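Local structure of carbonic anhydrase (Porphyridium purpureum, 1DDZ) at residues 30-35 against 476-481; 79-84 against 94-99; 112-117 against 397-402; 172-177 against 281-286. The protein probably catalyses the reversible hydration of carbon dioxide to hydrogencarbonate as a zinc-dependent, beta-class carbonic anhydrase. All blocks are in the same frame, centred on the assembly; numbering follows the deposited sequence.

Contact 1 of 4, residues 30-35 against 476-481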
loop_
_atom_site.group_PDB
_atom_site.type_symbol
_atom_site.label_atom_id
_atom_site.label_comp_id
_atom_site.label_asym_id
_atom_site.label_seq_id
_atom_site.Cartn_x
_atom_site.Cartn_y
_atom_site.Cartn_z
ATOM N N GLY A 30 8.824 -23.039 -21.437
ATOM C CA GLY A 30 9.464 -24.040 -20.611
ATOM C C GLY A 30 10.776 -24.574 -21.126
ATOM O O GLY A 30 11.427 -25.374 -20.465
ATOM N N GLN A 31 11.209 -24.106 -22.280
ATOM C CA GLN A 31 12.456 -24.602 -22.819
ATOM C C GLN A 31 13.571 -23.570 -22.914
ATOM O O GLN A 31 14.600 -23.838 -23.525
ATOM C CB GLN A 31 12.216 -25.272 -24.172
ATOM C CG GLN A 31 11.300 -26.512 -24.086
ATOM C CD GLN A 31 11.788 -27.557 -23.073
ATOM O OE1 GLN A 31 11.031 -28.003 -22.204
ATOM N NE2 GLN A 31 13.057 -27.938 -23.170
ATOM N N ALA A 32 13.366 -22.381 -22.348
ATOM C CA ALA A 32 14.409 -21.359 -22.377
ATOM C C ALA A 32 15.721 -21.979 -21.841
ATOM O O ALA A 32 15.692 -22.790 -20.914
ATOM C CB ALA A 32 13.974 -20.167 -21.523
ATOM N N MET A 33 16.861 -21.624 -22.416
ATOM C CA MET A 33 18.131 -22.190 -21.960
ATOM C C MET A 33 18.762 -21.338 -20.874
ATOM O O MET A 33 18.342 -20.219 -20.623
ATOM C CB MET A 33 19.147 -22.246 -23.102
ATOM C CG MET A 33 18.788 -23.082 -24.296
ATOM S SD MET A 33 19.736 -24.693 -24.492
ATOM C CE MET A 33 21.034 -24.850 -23.040
ATOM N N PRO A 34 19.665 -21.937 -20.096
ATOM C CA PRO A 34 20.361 -21.204 -19.040
ATOM C C PRO A 34 21.153 -20.126 -19.768
ATOM O O PRO A 34 21.474 -20.288 -20.950
ATOM C CB PRO A 34 21.268 -22.271 -18.447
ATOM C CG PRO A 34 20.390 -23.486 -18.518
ATOM C CD PRO A 34 19.782 -23.392 -19.894
ATOM N N GLY A 35 21.470 -19.043 -19.070
ATOM C CA GLY A 35 22.194 -17.945 -19.685
ATOM C C GLY A 35 23.692 -17.852 -19.460
ATOM O O GLY A 35 24.367 -18.870 -19.249
ATOM N N ARG A 476 16.494 -20.938 -15.964
ATOM C CA ARG A 476 16.399 -20.586 -17.371
ATOM C C ARG A 476 16.388 -19.058 -17.510
ATOM O O ARG A 476 15.673 -18.341 -16.784
ATOM C CB ARG A 476 15.148 -21.233 -17.960
ATOM C CG ARG A 476 15.231 -22.759 -17.847
ATOM C CD ARG A 476 13.992 -23.427 -18.323
ATOM N NE ARG A 476 14.066 -24.864 -18.118
ATOM C CZ ARG A 476 14.741 -25.693 -18.913
ATOM N NH1 ARG A 476 15.410 -25.235 -19.961
ATOM N NH2 ARG A 476 14.708 -26.993 -18.691
ATOM N N ASP A 477 17.213 -18.566 -18.422
ATOM C CA ASP A 477 17.381 -17.138 -18.628
ATOM C C ASP A 477 16.190 -16.467 -19.267
ATOM O O ASP A 477 15.681 -16.946 -20.265
ATOM C CB ASP A 477 18.630 -16.911 -19.476
ATOM C CG ASP A 477 19.120 -15.469 -19.454
ATOM O OD1 ASP A 477 18.483 -14.599 -18.825
ATOM O OD2 ASP A 477 20.178 -15.212 -20.067
ATOM N N MET A 478 15.700 -15.401 -18.633
ATOM C CA MET A 478 14.581 -14.651 -19.172
ATOM C C MET A 478 15.097 -13.316 -19.682
ATOM O O MET A 478 14.351 -12.514 -20.243
ATOM C CB MET A 478 13.488 -14.436 -18.121
ATOM C CG MET A 478 12.745 -15.701 -17.687
ATOM S SD MET A 478 11.732 -16.437 -18.982
ATOM C CE MET A 478 12.861 -17.700 -19.564
ATOM N N GLY A 479 16.374 -13.063 -19.448
ATOM C CA GLY A 479 16.973 -11.829 -19.901
ATOM C C GLY A 479 17.787 -11.180 -18.796
ATOM O O GLY A 479 17.650 -11.525 -17.623
ATOM N N VAL A 480 18.675 -10.269 -19.175
ATOM C CA VAL A 480 19.493 -9.555 -18.218
ATOM C C VAL A 480 19.661 -8.151 -18.786
ATOM O O VAL A 480 19.616 -7.982 -20.005
ATOM C CB VAL A 480 20.842 -10.238 -18.038
ATOM C CG1 VAL A 480 21.675 -10.094 -19.277
ATOM C CG2 VAL A 480 21.554 -9.671 -16.826
ATOM N N VAL A 481 19.705 -7.140 -17.920
ATOM C CA VAL A 481 19.876 -5.753 -18.353
ATOM C C VAL A 481 20.933 -5.156 -17.452
ATOM O O VAL A 481 20.802 -5.172 -16.222
ATOM C CB VAL A 481 18.601 -4.908 -18.176
ATOM C CG1 VAL A 481 18.845 -3.493 -18.682
ATOM C CG2 VAL A 481 17.432 -5.504 -18.886
HETATM O O HOH W 1 17.115 -18.342 -22.655
#
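With CG anti to its own carbonyl carbon (chi1 -61°) and the chain extended from CG to NE, the Arg476 side chain passes the Ala32 carbonyl and ends beside that of Gly30. Arg476 NH1 gives Ala32 O a short hydrogen bond of 2.6 Å that is nearly straight (162° at the hydrogen), the oxygen lying in the guanidinium plane. Gly30 O instead sits over one face of the group, offset toward its rim and 3.6 Å from Arg476 NE. Next along the strand, Asp477 N donates to Met33 O (3.0 Å), and a water lies within hydrogen-bonding distance of Met33 O and Asp477 O.

Asp477 has CG anti to the backbone N (chi1 -165°), and its OD2 comes to 3.4 Å from Gly35 CA, where glycine leaves room for the carboxylate. Asp477 OD1 accepts from Gly479 N at 2.7 Å in an Asx turn. The bent chain of Met478 swings CE back to Ala32 CB, a tight 3.3 Å.

The loop between helices 12-25 and 38-53 is thus laid on strand 476-481, an outermost strand, within this chain, of the sheet that also holds strand 462-468. Because the loop offers mainly backbone carbonyls, much of the polar grip depends little on its side chains, while the Arg476 cation, also paired through NH2 with Asp472, would probably strengthen the bond to Ala32 O.

Contact 2 of 4, residues 79-84 against 94-99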
loop_
_atom_site.group_PDB
_atom_site.type_symbol
_atom_site.label_atom_id
_atom_site.label_comp_id
_atom_site.label_asym_id
_atom_site.label_seq_id
_atom_site.Cartn_x
_atom_site.Cartn_y
_atom_site.Cartn_z
ATOM N N VAL A 79 18.621 -17.669 7.491
ATOM C CA VAL A 79 18.163 -19.042 7.572
ATOM C C VAL A 79 16.810 -19.284 6.920
ATOM O O VAL A 79 15.826 -18.631 7.253
ATOM C CB VAL A 79 18.113 -19.577 9.021
ATOM C CG1 VAL A 79 17.948 -21.092 9.009
ATOM C CG2 VAL A 79 19.371 -19.186 9.793
ATOM N N PRO A 80 16.761 -20.196 5.935
ATOM C CA PRO A 80 15.492 -20.498 5.270
ATOM C C PRO A 80 14.466 -21.031 6.282
ATOM O O PRO A 80 14.786 -21.846 7.163
ATOM C CB PRO A 80 15.906 -21.557 4.229
ATOM C CG PRO A 80 17.276 -21.093 3.845
ATOM C CD PRO A 80 17.887 -20.826 5.210
ATOM N N ALA A 81 13.233 -20.577 6.127
ATOM C CA ALA A 81 12.143 -20.944 6.991
ATOM C C ALA A 81 11.962 -22.440 7.154
ATOM O O ALA A 81 11.808 -22.917 8.283
ATOM C CB ALA A 81 10.870 -20.316 6.490
ATOM N N ASN A 82 11.967 -23.184 6.048
ATOM C CA ASN A 82 11.774 -24.637 6.105
ATOM C C ASN A 82 12.870 -25.298 6.907
ATOM O O ASN A 82 12.615 -26.246 7.626
ATOM C CB ASN A 82 11.712 -25.256 4.705
ATOM C CG ASN A 82 13.055 -25.245 3.996
ATOM O OD1 ASN A 82 13.526 -24.193 3.578
ATOM N ND2 ASN A 82 13.704 -26.408 3.909
ATOM N N GLN A 83 14.063 -24.728 6.854
ATOM C CA GLN A 83 15.217 -25.243 7.568
ATOM C C GLN A 83 15.010 -25.110 9.082
ATOM O O GLN A 83 15.118 -26.083 9.834
ATOM C CB GLN A 83 16.436 -24.444 7.160
ATOM C CG GLN A 83 17.729 -25.190 7.225
ATOM C CD GLN A 83 18.529 -25.001 5.971
ATOM O OE1 GLN A 83 18.077 -25.357 4.897
ATOM N NE2 GLN A 83 19.704 -24.405 6.093
ATOM N N LEU A 84 14.700 -23.903 9.529
ATOM C CA LEU A 84 14.472 -23.660 10.942
ATOM C C LEU A 84 13.360 -24.557 11.485
ATOM O O LEU A 84 13.355 -24.915 12.655
ATOM C CB LEU A 84 14.095 -22.192 11.172
ATOM C CG LEU A 84 15.159 -21.103 10.986
ATOM C CD1 LEU A 84 14.493 -19.741 10.839
ATOM C CD2 LEU A 84 16.119 -21.104 12.142
ATOM N N VAL A 94 6.299 -18.856 2.124
ATOM C CA VAL A 94 7.059 -17.729 2.657
ATOM C C VAL A 94 6.814 -16.339 2.094
ATOM O O VAL A 94 6.709 -16.149 0.883
ATOM C CB VAL A 94 8.583 -18.002 2.524
ATOM C CG1 VAL A 94 9.377 -16.894 3.143
ATOM C CG2 VAL A 94 8.964 -19.329 3.161
ATOM N N HIS A 95 6.733 -15.367 2.999
ATOM C CA HIS A 95 6.588 -13.963 2.627
ATOM C C HIS A 95 7.760 -13.299 3.350
ATOM O O HIS A 95 8.055 -13.638 4.502
ATOM C CB HIS A 95 5.263 -13.381 3.126
ATOM C CG HIS A 95 5.071 -11.926 2.810
ATOM N ND1 HIS A 95 5.370 -11.379 1.579
ATOM C CD2 HIS A 95 4.556 -10.912 3.552
ATOM C CE1 HIS A 95 5.041 -10.099 1.573
ATOM N NE2 HIS A 95 4.544 -9.791 2.758
ATOM N N ARG A 96 8.500 -12.454 2.642
ATOM C CA ARG A 96 9.626 -11.750 3.245
ATOM C C ARG A 96 9.621 -10.301 2.844
ATOM O O ARG A 96 9.406 -9.968 1.671
ATOM C CB ARG A 96 10.961 -12.361 2.853
ATOM C CG ARG A 96 11.156 -13.721 3.399
ATOM C CD ARG A 96 12.562 -14.152 3.234
ATOM N NE ARG A 96 12.728 -15.510 3.733
ATOM C CZ ARG A 96 12.790 -15.856 5.017
ATOM N NH1 ARG A 96 12.714 -14.936 5.966
ATOM N NH2 ARG A 96 12.865 -17.138 5.346
ATOM N N ASN A 97 9.835 -9.444 3.833
ATOM C CA ASN A 97 9.879 -8.010 3.610
ATOM C C ASN A 97 10.820 -7.416 4.644
ATOM O O ASN A 97 11.436 -8.160 5.415
ATOM C CB ASN A 97 8.471 -7.402 3.687
ATOM C CG ASN A 97 7.877 -7.471 5.081
ATOM O OD1 ASN A 97 8.604 -7.615 6.069
ATOM N ND2 ASN A 97 6.562 -7.382 5.168
ATOM N N ILE A 98 10.985 -6.098 4.621
ATOM C CA ILE A 98 11.866 -5.423 5.568
ATOM C C ILE A 98 11.278 -5.476 6.977
ATOM O O ILE A 98 10.178 -4.962 7.229
ATOM C CB ILE A 98 12.113 -3.932 5.164
ATOM C CG1 ILE A 98 12.906 -3.852 3.852
ATOM C CG2 ILE A 98 12.860 -3.183 6.295
ATOM C CD1 ILE A 98 14.303 -4.443 3.945
ATOM N N ALA A 99 12.010 -6.115 7.883
ATOM C CA ALA A 99 11.624 -6.244 9.287
ATOM C C ALA A 99 10.354 -7.024 9.566
ATOM O O ALA A 99 9.634 -6.710 10.512
ATOM C CB ALA A 99 11.547 -4.866 9.949
#
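Ala81 and Val94 bring the two backbones closest, CA to CA 7.4 Å, where the start of helix 81-84 passes strand 92-97. This is the second half of a beta-alpha-beta unit: strand 69-74, the short helix, then strand 92-97 running parallel beside the first in the five-stranded sheet. Pro80 stands at the N-cap position, and its carbonyl O receives Leu84 N at 3.1 Å, closing the first helical turn.

The side-chain contact is small and built from two touches. Ala81 CB points at the strand and meets Val94 CG2 at 4.0 Å, a plain methyl-to-methyl contact to which Trp71 of strand 69-74 adds its own side chain against Ala81. Two residues on, Arg96 takes CG anti to its carbonyl carbon (chi1 -67°) and stays extended as far as NE, which carries the chain toward the start of the helix. NH2 and the Ala81 nitrogen are both donors and make no bond to each other. Ala81 CB also lies beside this amino group, 3.9 Å from Arg96 NH2.

The other end of the guanidinium has a firmer partner: NH1 is hydrogen-bonded to the carbonyl of Cys74, whose side chain binds zinc, making Arg96 a second-shell residue of that site, its side chain about 8 Å from the metal. On the helix side, Ala81 N lies at the guanidinium edge, near its plane and 3.5 Å from Arg96 NH2.

Contact 3 of 4, residues 112-117 against 397-402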
loop_
_atom_site.group_PDB
_atom_site.type_symbol
_atom_site.label_atom_id
_atom_site.label_comp_id
_atom_site.label_asym_id
_atom_site.label_seq_id
_atom_site.Cartn_x
_atom_site.Cartn_y
_atom_site.Cartn_z
ATOM N N VAL A 112 -0.760 -12.350 0.302
ATOM C CA VAL A 112 -0.071 -13.598 0.635
ATOM C C VAL A 112 -0.859 -14.333 1.749
ATOM O O VAL A 112 -1.061 -15.557 1.710
ATOM C CB VAL A 112 1.381 -13.360 1.096
ATOM C CG1 VAL A 112 1.933 -14.616 1.773
ATOM C CG2 VAL A 112 2.250 -13.058 -0.085
ATOM N N LEU A 113 -1.319 -13.571 2.740
ATOM C CA LEU A 113 -2.131 -14.096 3.847
ATOM C C LEU A 113 -3.430 -14.765 3.330
ATOM O O LEU A 113 -3.736 -15.894 3.689
ATOM C CB LEU A 113 -2.538 -12.945 4.785
ATOM C CG LEU A 113 -2.599 -13.114 6.312
ATOM C CD1 LEU A 113 -3.657 -12.142 6.902
ATOM C CD2 LEU A 113 -2.859 -14.531 6.728
ATOM N N GLN A 114 -4.204 -14.029 2.532
ATOM C CA GLN A 114 -5.440 -14.539 2.006
ATOM C C GLN A 114 -5.217 -15.768 1.124
ATOM O O GLN A 114 -5.979 -16.728 1.198
ATOM C CB GLN A 114 -6.209 -13.459 1.264
ATOM C CG GLN A 114 -7.624 -13.932 0.920
ATOM C CD GLN A 114 -8.526 -12.819 0.465
ATOM O OE1 GLN A 114 -8.202 -12.082 -0.456
ATOM N NE2 GLN A 114 -9.679 -12.696 1.104
ATOM N N TYR A 115 -4.162 -15.756 0.320
ATOM C CA TYR A 115 -3.859 -16.900 -0.535
ATOM C C TYR A 115 -3.567 -18.103 0.373
ATOM O O TYR A 115 -4.170 -19.164 0.215
ATOM C CB TYR A 115 -2.650 -16.601 -1.433
ATOM C CG TYR A 115 -2.376 -17.669 -2.460
ATOM C CD1 TYR A 115 -3.081 -17.697 -3.668
ATOM C CD2 TYR A 115 -1.405 -18.643 -2.239
ATOM C CE1 TYR A 115 -2.823 -18.671 -4.639
ATOM C CE2 TYR A 115 -1.133 -19.626 -3.196
ATOM C CZ TYR A 115 -1.847 -19.636 -4.400
ATOM O OH TYR A 115 -1.593 -20.599 -5.361
ATOM N N ALA A 116 -2.684 -17.919 1.352
ATOM C CA ALA A 116 -2.326 -18.979 2.292
ATOM C C ALA A 116 -3.546 -19.524 3.042
ATOM O O ALA A 116 -3.720 -20.739 3.167
ATOM C CB ALA A 116 -1.281 -18.465 3.305
ATOM N N VAL A 117 -4.407 -18.631 3.519
ATOM C CA VAL A 117 -5.592 -19.036 4.278
ATOM C C VAL A 117 -6.770 -19.575 3.453
ATOM O O VAL A 117 -7.327 -20.619 3.783
ATOM C CB VAL A 117 -6.068 -17.878 5.206
ATOM C CG1 VAL A 117 -7.356 -18.265 5.946
ATOM C CG2 VAL A 117 -4.944 -17.519 6.212
ATOM N N SER A 397 -12.042 -16.519 -8.897
ATOM C CA SER A 397 -12.163 -16.189 -7.472
ATOM C C SER A 397 -12.376 -14.694 -7.205
ATOM O O SER A 397 -11.758 -13.845 -7.835
ATOM C CB SER A 397 -10.930 -16.719 -6.720
ATOM O OG SER A 397 -11.018 -16.489 -5.329
ATOM N N ARG A 398 -13.227 -14.354 -6.247
ATOM C CA ARG A 398 -13.480 -12.931 -5.966
ATOM C C ARG A 398 -12.971 -12.420 -4.603
ATOM O O ARG A 398 -13.573 -11.532 -4.005
ATOM C CB ARG A 398 -14.971 -12.630 -6.120
ATOM C CG ARG A 398 -15.514 -12.946 -7.490
ATOM C CD ARG A 398 -14.998 -11.974 -8.518
ATOM N NE ARG A 398 -15.420 -12.335 -9.867
ATOM C CZ ARG A 398 -16.685 -12.355 -10.273
ATOM N NH1 ARG A 398 -17.661 -12.022 -9.433
ATOM N NH2 ARG A 398 -16.978 -12.723 -11.519
ATOM N N LEU A 399 -11.892 -13.011 -4.104
ATOM C CA LEU A 399 -11.309 -12.619 -2.832
ATOM C C LEU A 399 -10.710 -11.213 -2.908
ATOM O O LEU A 399 -9.754 -10.957 -3.658
ATOM C CB LEU A 399 -10.265 -13.647 -2.383
ATOM C CG LEU A 399 -10.827 -15.071 -2.297
ATOM C CD1 LEU A 399 -9.767 -16.099 -1.893
ATOM C CD2 LEU A 399 -12.006 -15.073 -1.347
ATOM N N GLY A 400 -11.254 -10.334 -2.069
ATOM C CA GLY A 400 -10.872 -8.934 -2.017
ATOM C C GLY A 400 -9.414 -8.553 -2.016
ATOM O O GLY A 400 -9.046 -7.540 -2.606
ATOM N N LEU A 401 -8.563 -9.334 -1.371
ATOM C CA LEU A 401 -7.165 -8.955 -1.344
ATOM C C LEU A 401 -6.300 -9.688 -2.357
ATOM O O LEU A 401 -5.605 -9.057 -3.150
ATOM C CB LEU A 401 -6.620 -9.059 0.088
ATOM C CG LEU A 401 -7.561 -8.191 0.939
ATOM C CD1 LEU A 401 -8.045 -8.917 2.151
ATOM C CD2 LEU A 401 -6.962 -6.868 1.283
ATOM N N ILE A 402 -6.387 -11.012 -2.379
ATOM C CA ILE A 402 -5.571 -11.779 -3.289
ATOM C C ILE A 402 -5.979 -11.598 -4.745
ATOM O O ILE A 402 -5.123 -11.363 -5.595
ATOM C CB ILE A 402 -5.528 -13.274 -2.898
ATOM C CG1 ILE A 402 -4.616 -14.038 -3.848
ATOM C CG2 ILE A 402 -6.920 -13.893 -2.889
ATOM C CD1 ILE A 402 -3.205 -13.626 -3.796
#
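Leu399 is where the loop 397-402 first meets helix 107-119: its CB rests on the end of Gln114, 3.4 Å from CD and 3.2 Å from OE1, while the two side chains cross obliquely. Arg398, just before it, turns to the second subunit, forming salt bridges with its Asp453 and Asp456. Gly400 only skirts the amide and carries the chain round it. At Leu401 the backbone N donates to Gln114 OE1 over 2.9 Å, with a bend (140° at the hydrogen) and from a position tilted out of the carbonyl plane. Leu401 CB also lies 3.5 Å from Gln114 OE1.

At the first residue of helix 402-405, Ile402 N gives Gln114 OE1 a second bond of 2.9 Å, almost straight (170°) and in the carbonyl plane. Ile402 CD1 packs on Tyr115 CB at 3.8 Å, and CG1 lies at the edge of the tyrosine ring. Gln114 can serve both N-H groups because CG stands anti to the backbone N (chi1 -170°) and the chain continues extended toward the loop. An alanine in place of Gln114 would probably leave the N-H groups of Leu401 and Ile402 without their shared acceptor and open a gap beside Leu399.

The contact joins the two carbonic anhydrase repeats near the second zinc site: the Tyr115 side chain is about 6 Å from the metal. One buried, uncharged oxygen gathers two successive N-H groups at the start of a helix, satisfying them and probably fixing the shape of the turn.

Contact 4 of 4, residues 172-177 against 281-286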
loop_
_atom_site.group_PDB
_atom_site.type_symbol
_atom_site.label_atom_id
_atom_site.label_comp_id
_atom_site.label_asym_id
_atom_site.label_seq_id
_atom_site.Cartn_x
_atom_site.Cartn_y
_atom_site.Cartn_z
ATOM N N GLY A 172 22.033 -0.428 24.477
ATOM C CA GLY A 172 21.625 -0.459 23.089
ATOM C C GLY A 172 21.244 -1.825 22.573
ATOM O O GLY A 172 20.224 -1.962 21.910
ATOM N N ASP A 173 22.041 -2.839 22.890
ATOM C CA ASP A 173 21.776 -4.193 22.424
ATOM C C ASP A 173 20.537 -4.772 23.071
ATOM O O ASP A 173 19.693 -5.345 22.400
ATOM C CB ASP A 173 22.993 -5.100 22.649
ATOM C CG ASP A 173 24.212 -4.697 21.795
ATOM O OD1 ASP A 173 24.069 -3.918 20.809
ATOM O OD2 ASP A 173 25.327 -5.171 22.118
ATOM N N GLU A 174 20.395 -4.579 24.369
ATOM C CA GLU A 174 19.228 -5.085 25.052
ATOM C C GLU A 174 17.997 -4.377 24.503
ATOM O O GLU A 174 16.957 -4.990 24.306
ATOM C CB GLU A 174 19.347 -4.868 26.558
ATOM C CG GLU A 174 18.086 -5.219 27.310
ATOM C CD GLU A 174 18.310 -5.459 28.793
ATOM O OE1 GLU A 174 17.902 -4.591 29.601
ATOM O OE2 GLU A 174 18.868 -6.531 29.143
ATOM N N GLU A 175 18.141 -3.107 24.161
ATOM C CA GLU A 175 17.009 -2.355 23.655
ATOM C C GLU A 175 16.618 -2.750 22.246
ATOM O O GLU A 175 15.430 -2.716 21.898
ATOM C CB GLU A 175 17.269 -0.855 23.747
ATOM C CG GLU A 175 16.057 -0.007 23.425
ATOM C CD GLU A 175 16.245 1.455 23.776
ATOM O OE1 GLU A 175 15.308 2.252 23.507
ATOM O OE2 GLU A 175 17.321 1.810 24.317
ATOM N N LEU A 176 17.599 -3.130 21.429
ATOM C CA LEU A 176 17.308 -3.563 20.062
ATOM C C LEU A 176 16.616 -4.926 20.189
ATOM O O LEU A 176 15.566 -5.151 19.585
ATOM C CB LEU A 176 18.598 -3.691 19.241
ATOM C CG LEU A 176 18.584 -3.449 17.718
ATOM C CD1 LEU A 176 19.407 -4.515 17.013
ATOM C CD2 LEU A 176 17.192 -3.393 17.141
ATOM N N ASN A 177 17.169 -5.803 21.027
ATOM C CA ASN A 177 16.606 -7.127 21.249
ATOM C C ASN A 177 15.149 -7.009 21.628
ATOM O O ASN A 177 14.290 -7.657 21.037
ATOM C CB ASN A 177 17.343 -7.878 22.367
ATOM C CG ASN A 177 18.698 -8.412 21.933
ATOM O OD1 ASN A 177 18.862 -8.914 20.831
ATOM N ND2 ASN A 177 19.666 -8.344 22.834
ATOM N N GLN A 281 10.604 -11.523 30.651
ATOM C CA GLN A 281 11.827 -12.292 30.384
ATOM C C GLN A 281 12.938 -11.359 29.957
ATOM O O GLN A 281 12.675 -10.253 29.483
ATOM C CB GLN A 281 11.601 -13.331 29.284
ATOM C CG GLN A 281 10.367 -14.185 29.457
ATOM C CD GLN A 281 10.300 -15.259 28.400
ATOM O OE1 GLN A 281 11.193 -16.105 28.319
ATOM N NE2 GLN A 281 9.272 -15.214 27.555
ATOM N N THR A 282 14.172 -11.847 30.010
ATOM C CA THR A 282 15.323 -11.037 29.635
ATOM C C THR A 282 15.411 -10.880 28.114
ATOM O O THR A 282 15.312 -11.852 27.375
ATOM C CB THR A 282 16.615 -11.649 30.159
ATOM O OG1 THR A 282 16.545 -11.789 31.576
ATOM C CG2 THR A 282 17.783 -10.737 29.858
ATOM N N PRO A 283 15.593 -9.645 27.628
ATOM C CA PRO A 283 15.683 -9.414 26.188
ATOM C C PRO A 283 16.811 -10.220 25.583
ATOM O O PRO A 283 17.933 -10.198 26.092
ATOM C CB PRO A 283 15.952 -7.909 26.099
ATOM C CG PRO A 283 15.230 -7.375 27.293
ATOM C CD PRO A 283 15.625 -8.370 28.364
ATOM N N GLY A 284 16.491 -10.968 24.529
ATOM C CA GLY A 284 17.483 -11.773 23.855
ATOM C C GLY A 284 17.669 -13.153 24.434
ATOM O O GLY A 284 18.464 -13.923 23.921
ATOM N N LYS A 285 16.962 -13.465 25.515
ATOM C CA LYS A 285 17.085 -14.775 26.155
ATOM C C LYS A 285 15.726 -15.372 26.430
ATOM O O LYS A 285 15.497 -15.931 27.482
ATOM C CB LYS A 285 17.853 -14.650 27.469
ATOM C CG LYS A 285 19.302 -14.232 27.292
ATOM C CD LYS A 285 19.916 -13.782 28.600
ATOM C CE LYS A 285 21.266 -13.120 28.358
ATOM N NZ LYS A 285 21.810 -12.475 29.590
ATOM N N LEU A 286 14.812 -15.237 25.488
ATOM C CA LEU A 286 13.482 -15.772 25.671
ATOM C C LEU A 286 13.526 -17.292 25.658
ATOM O O LEU A 286 14.441 -17.891 25.103
ATOM C CB LEU A 286 12.564 -15.302 24.547
ATOM C CG LEU A 286 12.400 -13.813 24.320
ATOM C CD1 LEU A 286 11.222 -13.608 23.355
ATOM C CD2 LEU A 286 12.147 -13.117 25.664
#
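Glu174 and Pro283 meet with the methylene part of the glutamate lying across the proline ring, CG to CG 3.6 Å. Glu174 has CG anti to the backbone N (chi1 173°) and an extended chain, which carries the carboxylate past the ring: Glu174 OE2 reaches 3.8 Å from Pro283 CD. The ring also touches the helix backbone, Pro283 CB lying 3.6 Å from Glu174 O. The polar end is held from its own side, since OE1 accepts the backbone N-H of Lys170. Lys285 NZ lies 6.6 Å from Glu174 OE2, too distant for contact, so any attraction is probably weak. An alanine in place of Glu174 would probably uncover much of the Pro283 ring and leave Lys170 N without this acceptor.

One turn further on, Asn177 points at the loop. Asn177 CB meets Pro283 CB at 4.0 Å and Gly284 N at 3.9 Å, while the amide passes close to Gly284 CA. Pro283 and Gly284 are the central pair of a type II beta turn from Thr282 to Lys285, closed by Lys285 N to Thr282 O; the positive phi of Gly284 (87°) suits glycine, which also spares the Asn177 amide a side chain.

Polar bonds flank this packing, Gly284 N to Glu181 OE2 and Arg178 NH2 to Gln281 O, and Glu175 is hydrogen-bonded to Tyr238 of the second subunit. The turn, in the loop between helices 266-279 and 292-307, thus rests on the first turns of helix 172-193, and Leu286 reaches back to Leu224 on strand 222-227.

Contacts 2 and 3 are buried, contact 1 is partly buried and contact 4 lies at the surface, on the opposite side of the chain's centre from contact 1. Only contacts 2 and 3 touch each other, through His95 CB and Val112 CG1, strand 92-97 and helix 107-119 being consecutive in the chain. Contact 2 stays within one repeat beside its zinc site, whereas contact 3 bridges both repeats. Contacts 1 and 4 each set a connecting loop against regular structure, yet they differ: loop carbonyls bound by a backbone N-H and an arginine of the strand in the first, proline packing in the last. Contacts 3 and 4 both reach the second subunit. Contact 1 encloses the other three along the chain.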